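Local atomic coordinates of angiopoietin-related protein 4 (Homo sapiens, PDB entry 6U1U), a protein that mediates inactivation of lipoprotein lipase, thereby regulating triglyceride clearance from the blood, and inhibits endothelial cell proliferation, migration and tubule formation. Residues C170-L175 against I194-W199; L93-G98 against T198-Y203; D52-W57 against S160-W165. One frame throughout, in Å; residues are numbered along the deposited sequence.

Overall arrangement
All three contacts lie within the single fibrinogen C-terminal domain that makes up this chain. Contacts 1 and 2, with centres about 9 Å apart, share Thr198 and Trp199 of the short helix 197-200. Contact 1 contains the two-stranded antiparallel sheet 173-174/195-196, and contact 2 ties the helix that follows it to the end of strand 87-94 in the large antiparallel sheet. Contact 3, between two loops, is centred about 14 Å from contact 1 and 20 Å from contact 2. Along the chain, contact 3 closes before contact 1 opens, whereas the segments of contacts 2 and 3 alternate. Palmitic acid touches contact 1 and Trp165 of contact 3, so these loops help form its binding site.

Contact 1 of 3, residues C170-L175 against I194-W199. With PLM (palmitic acid), chain B.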
loop_
_atom_site.group_PDB
_atom_site.type_symbol
_atom_site.label_atom_id
_atom_site.label_comp_id
_atom_site.label_asym_id
_atom_site.label_seq_id
_atom_site.Cartn_x
_atom_site.Cartn_y
_atom_site.Cartn_z
ATOM N N CYS A 170 -6.014 -8.122 -11.853
ATOM C CA CYS A 170 -5.104 -9.027 -11.176
ATOM C C CYS A 170 -3.715 -8.944 -11.784
ATOM O O CYS A 170 -2.878 -9.807 -11.515
ATOM C CB CYS A 170 -5.680 -10.445 -11.232
ATOM S SG CYS A 170 -5.372 -11.529 -9.797
ATOM N N SER A 171 -3.447 -7.896 -12.581
ATOM C CA SER A 171 -2.232 -7.814 -13.382
ATOM C C SER A 171 -1.481 -6.491 -13.282
ATOM O O SER A 171 -0.495 -6.312 -14.009
ATOM C CB SER A 171 -2.570 -8.050 -14.873
ATOM O OG SER A 171 -2.980 -9.387 -15.074
ATOM N N HIS A 172 -1.923 -5.546 -12.445
ATOM C CA HIS A 172 -1.292 -4.228 -12.395
ATOM C C HIS A 172 -0.122 -4.192 -11.416
ATOM O O HIS A 172 0.993 -3.767 -11.763
ATOM C CB HIS A 172 -2.313 -3.157 -11.985
ATOM C CG HIS A 172 -1.706 -1.805 -11.787
ATOM N ND1 HIS A 172 -1.191 -1.380 -10.576
ATOM C CD2 HIS A 172 -1.478 -0.800 -12.666
ATOM C CE1 HIS A 172 -0.682 -0.167 -10.716
ATOM N NE2 HIS A 172 -0.863 0.214 -11.975
ATOM N N SER A 173 -0.370 -4.637 -10.187
ATOM C CA SER A 173 0.617 -4.560 -9.114
ATOM C C SER A 173 0.132 -5.392 -7.946
ATOM O O SER A 173 -1.045 -5.721 -7.842
ATOM C CB SER A 173 0.831 -3.145 -8.617
ATOM O OG SER A 173 -0.441 -2.592 -8.260
ATOM N N ASN A 174 1.075 -5.687 -7.052
ATOM C CA ASN A 174 0.787 -6.283 -5.758
ATOM C C ASN A 174 2.050 -6.153 -4.937
ATOM O O ASN A 174 2.979 -6.964 -5.079
ATOM C CB ASN A 174 0.371 -7.753 -5.877
ATOM C CG ASN A 174 0.127 -8.363 -4.525
ATOM O OD1 ASN A 174 0.083 -7.625 -3.535
ATOM N ND2 ASN A 174 -0.035 -9.710 -4.457
ATOM N N LEU A 175 2.155 -5.112 -4.105
ATOM C CA LEU A 175 3.369 -4.995 -3.326
ATOM C C LEU A 175 3.319 -5.849 -2.058
ATOM O O LEU A 175 4.297 -5.880 -1.295
ATOM C CB LEU A 175 3.634 -3.521 -2.987
ATOM C CG LEU A 175 3.744 -2.635 -4.244
ATOM C CD1 LEU A 175 4.115 -1.225 -3.821
ATOM C CD2 LEU A 175 4.777 -3.202 -5.201
ATOM N N ILE A 194 5.934 -9.974 -5.586
ATOM C CA ILE A 194 5.882 -8.537 -5.310
ATOM C C ILE A 194 6.181 -7.839 -6.624
ATOM O O ILE A 194 7.336 -7.819 -7.064
ATOM C CB ILE A 194 6.902 -8.153 -4.242
ATOM C CG1 ILE A 194 6.607 -8.912 -2.955
ATOM C CG2 ILE A 194 6.915 -6.643 -3.954
ATOM C CD1 ILE A 194 7.701 -8.698 -1.928
ATOM N N PHE A 195 5.168 -7.259 -7.267
ATOM C CA PHE A 195 5.418 -6.736 -8.604
ATOM C C PHE A 195 4.737 -5.390 -8.797
ATOM O O PHE A 195 3.745 -5.061 -8.141
ATOM C CB PHE A 195 4.961 -7.730 -9.688
ATOM C CG PHE A 195 3.464 -7.846 -9.842
ATOM C CD1 PHE A 195 2.717 -8.673 -8.993
ATOM C CD2 PHE A 195 2.798 -7.150 -10.861
ATOM C CE1 PHE A 195 1.327 -8.767 -9.163
ATOM C CE2 PHE A 195 1.416 -7.267 -11.037
ATOM C CZ PHE A 195 0.695 -8.070 -10.193
ATOM N N TRP A 196 5.227 -4.636 -9.764
ATOM C CA TRP A 196 4.635 -3.372 -10.274
ATOM C C TRP A 196 4.864 -3.455 -11.789
ATOM O O TRP A 196 5.946 -3.211 -12.212
ATOM C CB TRP A 196 5.289 -2.145 -9.659
ATOM C CG TRP A 196 4.585 -0.863 -9.960
ATOM C CD1 TRP A 196 4.750 -0.064 -11.039
ATOM C CD2 TRP A 196 3.620 -0.207 -9.133
ATOM N NE1 TRP A 196 3.946 1.023 -10.962
ATOM C CE2 TRP A 196 3.233 0.965 -9.806
ATOM C CE3 TRP A 196 3.040 -0.507 -7.906
ATOM C CZ2 TRP A 196 2.305 1.844 -9.277
ATOM C CZ3 TRP A 196 2.125 0.360 -7.381
ATOM C CH2 TRP A 196 1.753 1.504 -8.070
ATOM N N LYS A 197 3.820 -3.767 -12.532
ATOM C CA LYS A 197 4.000 -4.241 -13.905
ATOM C C LYS A 197 4.709 -3.210 -14.772
ATOM O O LYS A 197 5.672 -3.541 -15.479
ATOM C CB LYS A 197 2.650 -4.620 -14.510
ATOM C CG LYS A 197 2.780 -5.106 -15.999
ATOM C CD LYS A 197 1.494 -5.732 -16.464
ATOM C CE LYS A 197 0.475 -4.651 -16.819
ATOM N NZ LYS A 197 -0.926 -5.195 -16.943
ATOM N N THR A 198 4.318 -1.946 -14.660
ATOM C CA THR A 198 4.842 -0.920 -15.566
ATOM C C THR A 198 6.273 -0.483 -15.278
ATOM O O THR A 198 6.837 0.260 -16.091
ATOM C CB THR A 198 3.937 0.316 -15.551
ATOM O OG1 THR A 198 3.780 0.782 -14.206
ATOM C CG2 THR A 198 2.586 -0.016 -16.107
ATOM N N TRP A 199 6.896 -0.908 -14.178
ATOM C CA TRP A 199 8.322 -0.629 -13.997
ATOM C C TRP A 199 9.162 -1.802 -14.509
ATOM O O TRP A 199 9.764 -1.716 -15.582
ATOM C CB TRP A 199 8.635 -0.272 -12.540
ATOM C CG TRP A 199 10.044 0.243 -12.378
ATOM C CD1 TRP A 199 10.699 1.104 -13.220
ATOM C CD2 TRP A 199 10.965 -0.069 -11.321
ATOM N NE1 TRP A 199 11.976 1.334 -12.761
ATOM C CE2 TRP A 199 12.166 0.626 -11.600
ATOM C CE3 TRP A 199 10.905 -0.885 -10.182
ATOM C CZ2 TRP A 199 13.273 0.565 -10.761
ATOM C CZ3 TRP A 199 12.033 -0.952 -9.345
ATOM C CH2 TRP A 199 13.197 -0.240 -9.646
HETATM C C1 PLM B . -3.548 -3.162 -15.673
HETATM O O1 PLM B . -3.585 -4.399 -15.481
HETATM O O2 PLM B . -2.603 -2.587 -16.226
HETATM C C2 PLM B . -4.760 -2.333 -15.268
HETATM C C3 PLM B . -4.575 -0.919 -14.807
HETATM C C4 PLM B . -5.580 -0.536 -13.733
HETATM C C5 PLM B . -5.158 0.564 -12.797
HETATM C C6 PLM B . -5.787 0.511 -11.417
HETATM C C7 PLM B . -4.944 1.121 -10.327
HETATM C C8 PLM B . -5.208 0.648 -8.920
HETATM C C9 PLM B . -4.305 -0.456 -8.497
HETATM C CA PLM B . -3.671 -0.293 -7.179
HETATM C CB PLM B . -2.665 0.782 -7.069
HETATM C CC PLM B . -2.386 1.131 -5.662
HETATM C CD PLM B . -1.167 1.915 -5.441
HETATM C CE PLM B . -1.032 3.037 -6.394
HETATM C CF PLM B . -1.373 4.379 -5.876
HETATM C CG PLM B . -2.599 4.945 -6.509
HETATM O O HOH W 1 1.943 -1.219 -13.082
HETATM O O HOH W 2 1.411 1.936 -13.385
#
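Lys197 NZ is gripped by three acceptors: Ser171 O at 3.2 Å and both carboxylate oxygens of palmitic acid, the nearer being O1 at 3.1 Å from NZ. The ammonium group thus joins the fatty-acid head to the loop that leads into a small antiparallel two-stranded sheet of the fibrinogen-like domain. It stands above the carbonyl plane of Ser171, 61° out of it; the lysine chain bends at chi3, which sets CE 3.4 Å from the same Ser171 O. Thr169 OG1 is also hydrogen-bonded to the ligand.

Asn174 and Phe195 form the hydrogen-bonded pair of the sheet through reciprocal N-H...O bonds, while Lys197 N reaches His172 O at 2.9 Å in a nearly straight bond. Phe195 CG sits between its backbone N and carbonyl carbon (chi1 73°); the ring lies against the opposite strand, with Ser173 CA and Asn174 N over one face, toward its rim. Arg202 makes a cation-pi contact with this ring.

On the sheet face carrying Ser173 and Trp196, the His172 imidazole runs beside the indole and turns its edge to the indole face, a T-shaped stack with planes 70° apart. ND1 shares a hydrogen bond with Ser173 OG, which holds the imidazole rotation; Ser173 OG is also hydrogen-bonded to Trp165 NE1. The acyl chain passes over one imidazole face at C7. Farther along the lipid, palmitic acid CE meets the Trp196 ring edge, 3.6 Å from CH2.

Contact 2 of 3, residues L93-G98 against T198-Y203; sequences LRDWDG and TWRGRY
Asp95 and Arg200 form the polar half of this contact, a salt bridge in which a single carboxylate oxygen takes both bonds. Arg200 NE lies 3.0 Å from Asp95 OD2 on its anti lone pair, and Arg200 NH2 lies 3.1 Å from the same OD2, nearly along the C-O axis. This is a side-on grip, with OD2 only 2° out of the guanidinium plane and the two flat groups nearly coplanar, 27° apart. The Arg200 chain bends at chi2 (-59°), where CD turns; CG lies over the neighbouring Trp199 face, toward its rim. Trp199 CE2 lies over the centre of one guanidinium face, 3.6 Å above its plane.

The other carboxylate oxygen serves the turn itself. Asp95 OD1 accepts from Asp97 N in an Asx turn, overlying a type I beta turn from Asp95 to Gly98, and also from Asn99 N just beyond the segment. This turn follows strand 87-94 and leads to strand 100-109, so the salt bridge fastens the hairpin of the fibrinogen-like domain's large sheet to helix 197-200.

Apolar packing falls to Leu93 and Trp199, whose side chains run antiparallel, one beside the other. Leu93 CB approaches Trp199 CZ3 at 3.7 Å, and Leu93 CD1 approaches Trp199 CE3 at 4.0 Å. The indole turns its edge to the backbone beyond: Asp95 N is 3.7 Å from Trp199 CH2, near the ring plane.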
loop_
_atom_site.group_PDB
_atom_site.type_symbol
_atom_site.label_atom_id
_atom_site.label_comp_id
_atom_site.label_asym_id
_atom_site.label_seq_id
_atom_site.Cartn_x
_atom_site.Cartn_y
_atom_site.Cartn_z
ATOM N N LEU A 93 9.993 1.736 -4.967
ATOM C CA LEU A 93 10.312 0.390 -5.424
ATOM C C LEU A 93 11.812 0.256 -5.627
ATOM O O LEU A 93 12.475 1.204 -6.046
ATOM C CB LEU A 93 9.603 0.061 -6.755
ATOM C CG LEU A 93 8.125 0.477 -6.876
ATOM C CD1 LEU A 93 7.587 0.319 -8.316
ATOM C CD2 LEU A 93 7.264 -0.347 -5.892
ATOM N N ARG A 94 12.350 -0.942 -5.336
ATOM C CA ARG A 94 13.781 -1.189 -5.509
ATOM C C ARG A 94 13.964 -2.514 -6.231
ATOM O O ARG A 94 13.289 -3.504 -5.905
ATOM C CB ARG A 94 14.523 -1.207 -4.154
ATOM C CG ARG A 94 16.050 -1.339 -4.285
ATOM C CD ARG A 94 16.703 -1.575 -2.924
ATOM N NE ARG A 94 16.288 -0.585 -1.924
ATOM C CZ ARG A 94 16.249 -0.810 -0.608
ATOM N NH1 ARG A 94 16.598 -2.004 -0.119
ATOM N NH2 ARG A 94 15.860 0.164 0.225
ATOM N N ASP A 95 14.861 -2.546 -7.222
ATOM C CA ASP A 95 15.060 -3.802 -7.922
ATOM C C ASP A 95 16.343 -4.436 -7.408
ATOM O O ASP A 95 16.980 -3.939 -6.477
ATOM C CB ASP A 95 15.045 -3.623 -9.455
ATOM C CG ASP A 95 16.249 -2.846 -9.991
ATOM O OD1 ASP A 95 17.273 -2.733 -9.289
ATOM O OD2 ASP A 95 16.146 -2.340 -11.126
ATOM N N TRP A 96 16.702 -5.565 -8.005
ATOM C CA TRP A 96 17.814 -6.334 -7.464
ATOM C C TRP A 96 19.164 -5.830 -7.939
ATOM O O TRP A 96 20.198 -6.334 -7.477
ATOM C CB TRP A 96 17.634 -7.799 -7.816
ATOM C CG TRP A 96 16.575 -8.436 -6.946
ATOM C CD1 TRP A 96 15.253 -8.533 -7.236
ATOM C CD2 TRP A 96 16.754 -9.028 -5.657
ATOM N NE1 TRP A 96 14.595 -9.149 -6.205
ATOM C CE2 TRP A 96 15.490 -9.470 -5.227
ATOM C CE3 TRP A 96 17.859 -9.224 -4.818
ATOM C CZ2 TRP A 96 15.296 -10.114 -4.005
ATOM C CZ3 TRP A 96 17.668 -9.871 -3.597
ATOM C CH2 TRP A 96 16.395 -10.306 -3.199
ATOM N N ASP A 97 19.177 -4.822 -8.792
ATOM C CA ASP A 97 20.407 -4.121 -9.114
ATOM C C ASP A 97 20.554 -2.814 -8.346
ATOM O O ASP A 97 21.429 -2.006 -8.675
ATOM C CB ASP A 97 20.465 -3.859 -10.606
ATOM C CG ASP A 97 20.719 -5.117 -11.385
ATOM O OD1 ASP A 97 21.602 -5.887 -10.960
ATOM O OD2 ASP A 97 20.029 -5.330 -12.407
ATOM N N GLY A 98 19.701 -2.576 -7.353
ATOM C CA GLY A 98 19.798 -1.384 -6.542
ATOM C C GLY A 98 19.137 -0.143 -7.107
ATOM O O GLY A 98 19.194 0.909 -6.457
ATOM N N THR A 198 4.318 -1.946 -14.660
ATOM C CA THR A 198 4.842 -0.920 -15.566
ATOM C C THR A 198 6.273 -0.483 -15.278
ATOM O O THR A 198 6.837 0.260 -16.091
ATOM C CB THR A 198 3.937 0.316 -15.551
ATOM O OG1 THR A 198 3.780 0.782 -14.206
ATOM C CG2 THR A 198 2.586 -0.016 -16.107
ATOM N N TRP A 199 6.896 -0.908 -14.178
ATOM C CA TRP A 199 8.322 -0.629 -13.997
ATOM C C TRP A 199 9.162 -1.802 -14.509
ATOM O O TRP A 199 9.764 -1.716 -15.582
ATOM C CB TRP A 199 8.635 -0.272 -12.540
ATOM C CG TRP A 199 10.044 0.243 -12.378
ATOM C CD1 TRP A 199 10.699 1.104 -13.220
ATOM C CD2 TRP A 199 10.965 -0.069 -11.321
ATOM N NE1 TRP A 199 11.976 1.334 -12.761
ATOM C CE2 TRP A 199 12.166 0.626 -11.600
ATOM C CE3 TRP A 199 10.905 -0.885 -10.182
ATOM C CZ2 TRP A 199 13.273 0.565 -10.761
ATOM C CZ3 TRP A 199 12.033 -0.952 -9.345
ATOM C CH2 TRP A 199 13.197 -0.240 -9.646
ATOM N N ARG A 200 9.189 -2.917 -13.785
ATOM C CA ARG A 200 10.080 -4.008 -14.162
ATOM C C ARG A 200 9.378 -5.193 -14.796
ATOM O O ARG A 200 10.052 -6.175 -15.146
ATOM C CB ARG A 200 10.893 -4.480 -12.954
ATOM C CG ARG A 200 11.975 -3.495 -12.526
ATOM C CD ARG A 200 12.951 -3.220 -13.641
ATOM N NE ARG A 200 14.039 -2.335 -13.230
ATOM C CZ ARG A 200 14.357 -1.208 -13.868
ATOM N NH1 ARG A 200 13.673 -0.832 -14.942
ATOM N NH2 ARG A 200 15.360 -0.457 -13.433
ATOM N N GLY A 201 8.064 -5.155 -14.931
ATOM C CA GLY A 201 7.337 -6.222 -15.580
ATOM C C GLY A 201 6.437 -6.978 -14.604
ATOM O O GLY A 201 6.610 -6.940 -13.381
ATOM N N ARG A 202 5.478 -7.710 -15.182
ATOM C CA ARG A 202 4.503 -8.463 -14.391
ATOM C C ARG A 202 5.172 -9.493 -13.487
ATOM O O ARG A 202 4.702 -9.754 -12.382
ATOM C CB ARG A 202 3.493 -9.144 -15.324
ATOM C CG ARG A 202 2.571 -10.194 -14.679
ATOM C CD ARG A 202 1.604 -9.556 -13.702
ATOM N NE ARG A 202 0.735 -10.504 -13.006
ATOM C CZ ARG A 202 1.082 -11.135 -11.891
ATOM N NH1 ARG A 202 2.304 -10.971 -11.383
ATOM N NH2 ARG A 202 0.232 -11.963 -11.301
ATOM N N TYR A 203 6.263 -10.113 -13.927
ATOM C CA TYR A 203 6.801 -11.194 -13.117
ATOM C C TYR A 203 8.193 -10.907 -12.593
ATOM O O TYR A 203 8.932 -11.843 -12.267
ATOM C CB TYR A 203 6.806 -12.495 -13.905
ATOM C CG TYR A 203 5.473 -12.893 -14.517
ATOM C CD1 TYR A 203 5.022 -12.311 -15.710
ATOM C CD2 TYR A 203 4.687 -13.857 -13.933
ATOM C CE1 TYR A 203 3.845 -12.711 -16.297
ATOM C CE2 TYR A 203 3.492 -14.227 -14.494
ATOM C CZ TYR A 203 3.075 -13.659 -15.671
ATOM O OH TYR A 203 1.880 -14.035 -16.226
#

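Contact 3 of 3, residues D52-W57 against S160-W165; sequences DFNRPW and SLSGGW
Asn54 reaches across to Gly163 with its amide oxygen, and one sound direct hydrogen bond joins the loops. Gly163 N donates to Asn54 OD1 at 3.0 Å and 171°, almost straight, tilted 15° from the plane of the amide carbonyl. CG of Asn54 is anti to the backbone N (chi1 -170°), and the amide beyond it reaches the facing loop. Ser162 OG lies 3.4 Å from Asn54 OD1, a weak and unsettled bond.

Bonds within 52-57 shape the loop that presents Asn54. Asp52 OD1 accepts from Asn54 N in an Asx turn, and an inverse gamma turn pivots on Asn54. Arg55 folds back side-on, its NE and NH2 both donating to Asp52 O, with NE at 2.7 Å. In the fibrinogen-like domain this loop precedes helix 57-62, with Pro56 at the N-cap, and meets the loop between helix 157-160 and strand 173-174. Ser162 O continues the link by accepting from Asn174 ND2.

The nearest pair of CA atoms is Asn54 and Gly163, 4.2 Å apart. Here Gly163 CA makes a CH...O contact of 3.4 Å with Phe53 O, which also accepts from Tyr60 OH. Gly163 has positive phi, a conformation that suits glycine.

One water bridges the loops, donating to Arg55 O at 2.7 Å and to Gly163 O.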
loop_
_atom_site.group_PDB
_atom_site.type_symbol
_atom_site.label_atom_id
_atom_site.label_comp_id
_atom_site.label_asym_id
_atom_site.label_seq_id
_atom_site.Cartn_x
_atom_site.Cartn_y
_atom_site.Cartn_z
ATOM N N ASP A 52 5.571 -12.661 7.012
ATOM C CA ASP A 52 4.562 -13.293 6.164
ATOM C C ASP A 52 3.467 -12.287 5.853
ATOM O O ASP A 52 2.883 -11.714 6.774
ATOM C CB ASP A 52 3.974 -14.497 6.915
ATOM C CG ASP A 52 2.962 -15.303 6.099
ATOM O OD1 ASP A 52 2.666 -14.982 4.938
ATOM O OD2 ASP A 52 2.434 -16.290 6.656
ATOM N N PHE A 53 3.216 -12.023 4.565
ATOM C CA PHE A 53 2.162 -11.098 4.163
ATOM C C PHE A 53 0.922 -11.814 3.662
ATOM O O PHE A 53 -0.080 -11.164 3.320
ATOM C CB PHE A 53 2.691 -10.115 3.075
ATOM C CG PHE A 53 3.310 -8.867 3.656
ATOM C CD1 PHE A 53 4.502 -8.948 4.358
ATOM C CD2 PHE A 53 2.724 -7.614 3.461
ATOM C CE1 PHE A 53 5.097 -7.809 4.903
ATOM C CE2 PHE A 53 3.328 -6.449 3.967
ATOM C CZ PHE A 53 4.493 -6.543 4.704
ATOM N N ASN A 54 0.913 -13.152 3.683
ATOM C CA ASN A 54 -0.266 -13.847 3.187
ATOM C C ASN A 54 -1.239 -14.043 4.346
ATOM O O ASN A 54 -1.295 -15.098 4.988
ATOM C CB ASN A 54 0.106 -15.163 2.528
ATOM C CG ASN A 54 -1.078 -15.749 1.800
ATOM O OD1 ASN A 54 -1.771 -15.030 1.057
ATOM N ND2 ASN A 54 -1.380 -17.022 2.066
ATOM N N ARG A 55 -1.959 -12.965 4.627
ATOM C CA ARG A 55 -2.901 -12.912 5.766
ATOM C C ARG A 55 -4.313 -12.507 5.349
ATOM O O ARG A 55 -4.483 -11.903 4.324
ATOM C CB ARG A 55 -2.377 -11.973 6.849
ATOM C CG ARG A 55 -0.896 -12.123 7.129
ATOM C CD ARG A 55 -0.508 -11.721 8.523
ATOM N NE ARG A 55 0.924 -11.752 8.651
ATOM C CZ ARG A 55 1.568 -11.705 9.787
ATOM N NH1 ARG A 55 0.890 -11.626 10.914
ATOM N NH2 ARG A 55 2.877 -11.747 9.788
ATOM N N PRO A 56 -5.300 -12.799 6.209
ATOM C CA PRO A 56 -6.692 -12.537 5.947
ATOM C C PRO A 56 -7.090 -11.084 6.216
ATOM O O PRO A 56 -6.326 -10.340 6.686
ATOM C CB PRO A 56 -7.464 -13.469 6.889
ATOM C CG PRO A 56 -6.429 -14.055 7.804
ATOM C CD PRO A 56 -5.108 -13.386 7.514
ATOM N N TRP A 57 -8.350 -10.802 5.935
ATOM C CA TRP A 57 -8.913 -9.439 6.037
ATOM C C TRP A 57 -8.619 -8.793 7.391
ATOM O O TRP A 57 -8.174 -7.686 7.414
ATOM C CB TRP A 57 -10.417 -9.493 5.804
ATOM C CG TRP A 57 -11.034 -8.137 5.807
ATOM C CD1 TRP A 57 -11.650 -7.505 6.838
ATOM C CD2 TRP A 57 -11.042 -7.213 4.715
ATOM N NE1 TRP A 57 -12.046 -6.259 6.456
ATOM C CE2 TRP A 57 -11.691 -6.052 5.157
ATOM C CE3 TRP A 57 -10.569 -7.261 3.411
ATOM C CZ2 TRP A 57 -11.882 -4.957 4.326
ATOM C CZ3 TRP A 57 -10.767 -6.188 2.591
ATOM C CH2 TRP A 57 -11.412 -5.051 3.045
ATOM N N SER A 160 -5.718 -16.402 -5.741
ATOM C CA SER A 160 -4.856 -16.910 -6.795
ATOM C C SER A 160 -3.453 -16.333 -6.685
ATOM O O SER A 160 -2.491 -16.981 -7.085
ATOM C CB SER A 160 -5.481 -16.632 -8.171
ATOM O OG SER A 160 -5.095 -15.377 -8.681
ATOM N N LEU A 161 -3.309 -15.143 -6.115
ATOM C CA LEU A 161 -1.978 -14.601 -5.911
ATOM C C LEU A 161 -1.565 -14.813 -4.454
ATOM O O LEU A 161 -1.543 -15.948 -3.957
ATOM C CB LEU A 161 -1.957 -13.123 -6.318
ATOM C CG LEU A 161 -2.428 -12.835 -7.749
ATOM C CD1 LEU A 161 -2.179 -11.345 -8.140
ATOM C CD2 LEU A 161 -1.787 -13.771 -8.749
ATOM N N SER A 162 -1.257 -13.735 -3.748
ATOM C CA SER A 162 -0.853 -13.847 -2.352
ATOM C C SER A 162 -1.039 -12.478 -1.719
ATOM O O SER A 162 -0.869 -11.466 -2.387
ATOM C CB SER A 162 0.604 -14.274 -2.227
ATOM O OG SER A 162 0.990 -14.482 -0.876
ATOM N N GLY A 163 -1.392 -12.446 -0.448
ATOM C CA GLY A 163 -1.434 -11.149 0.226
ATOM C C GLY A 163 -2.747 -10.421 0.024
ATOM O O GLY A 163 -3.765 -10.983 -0.397
ATOM N N GLY A 164 -2.726 -9.142 0.387
ATOM C CA GLY A 164 -3.903 -8.295 0.276
ATOM C C GLY A 164 -3.550 -7.045 -0.517
ATOM O O GLY A 164 -2.461 -6.504 -0.376
ATOM N N TRP A 165 -4.463 -6.638 -1.383
ATOM C CA TRP A 165 -4.128 -5.529 -2.281
ATOM C C TRP A 165 -5.385 -4.920 -2.863
ATOM O O TRP A 165 -6.474 -5.491 -2.799
ATOM C CB TRP A 165 -3.207 -5.997 -3.428
ATOM C CG TRP A 165 -2.492 -4.895 -4.178
ATOM C CD1 TRP A 165 -2.610 -4.579 -5.517
ATOM C CD2 TRP A 165 -1.508 -4.003 -3.642
ATOM N NE1 TRP A 165 -1.754 -3.549 -5.836
ATOM C CE2 TRP A 165 -1.077 -3.166 -4.706
ATOM C CE3 TRP A 165 -0.961 -3.831 -2.365
ATOM C CZ2 TRP A 165 -0.128 -2.151 -4.533
ATOM C CZ3 TRP A 165 0.025 -2.838 -2.182
ATOM C CH2 TRP A 165 0.428 -2.001 -3.260
HETATM O O HOH W 3 -5.067 -12.355 1.696
#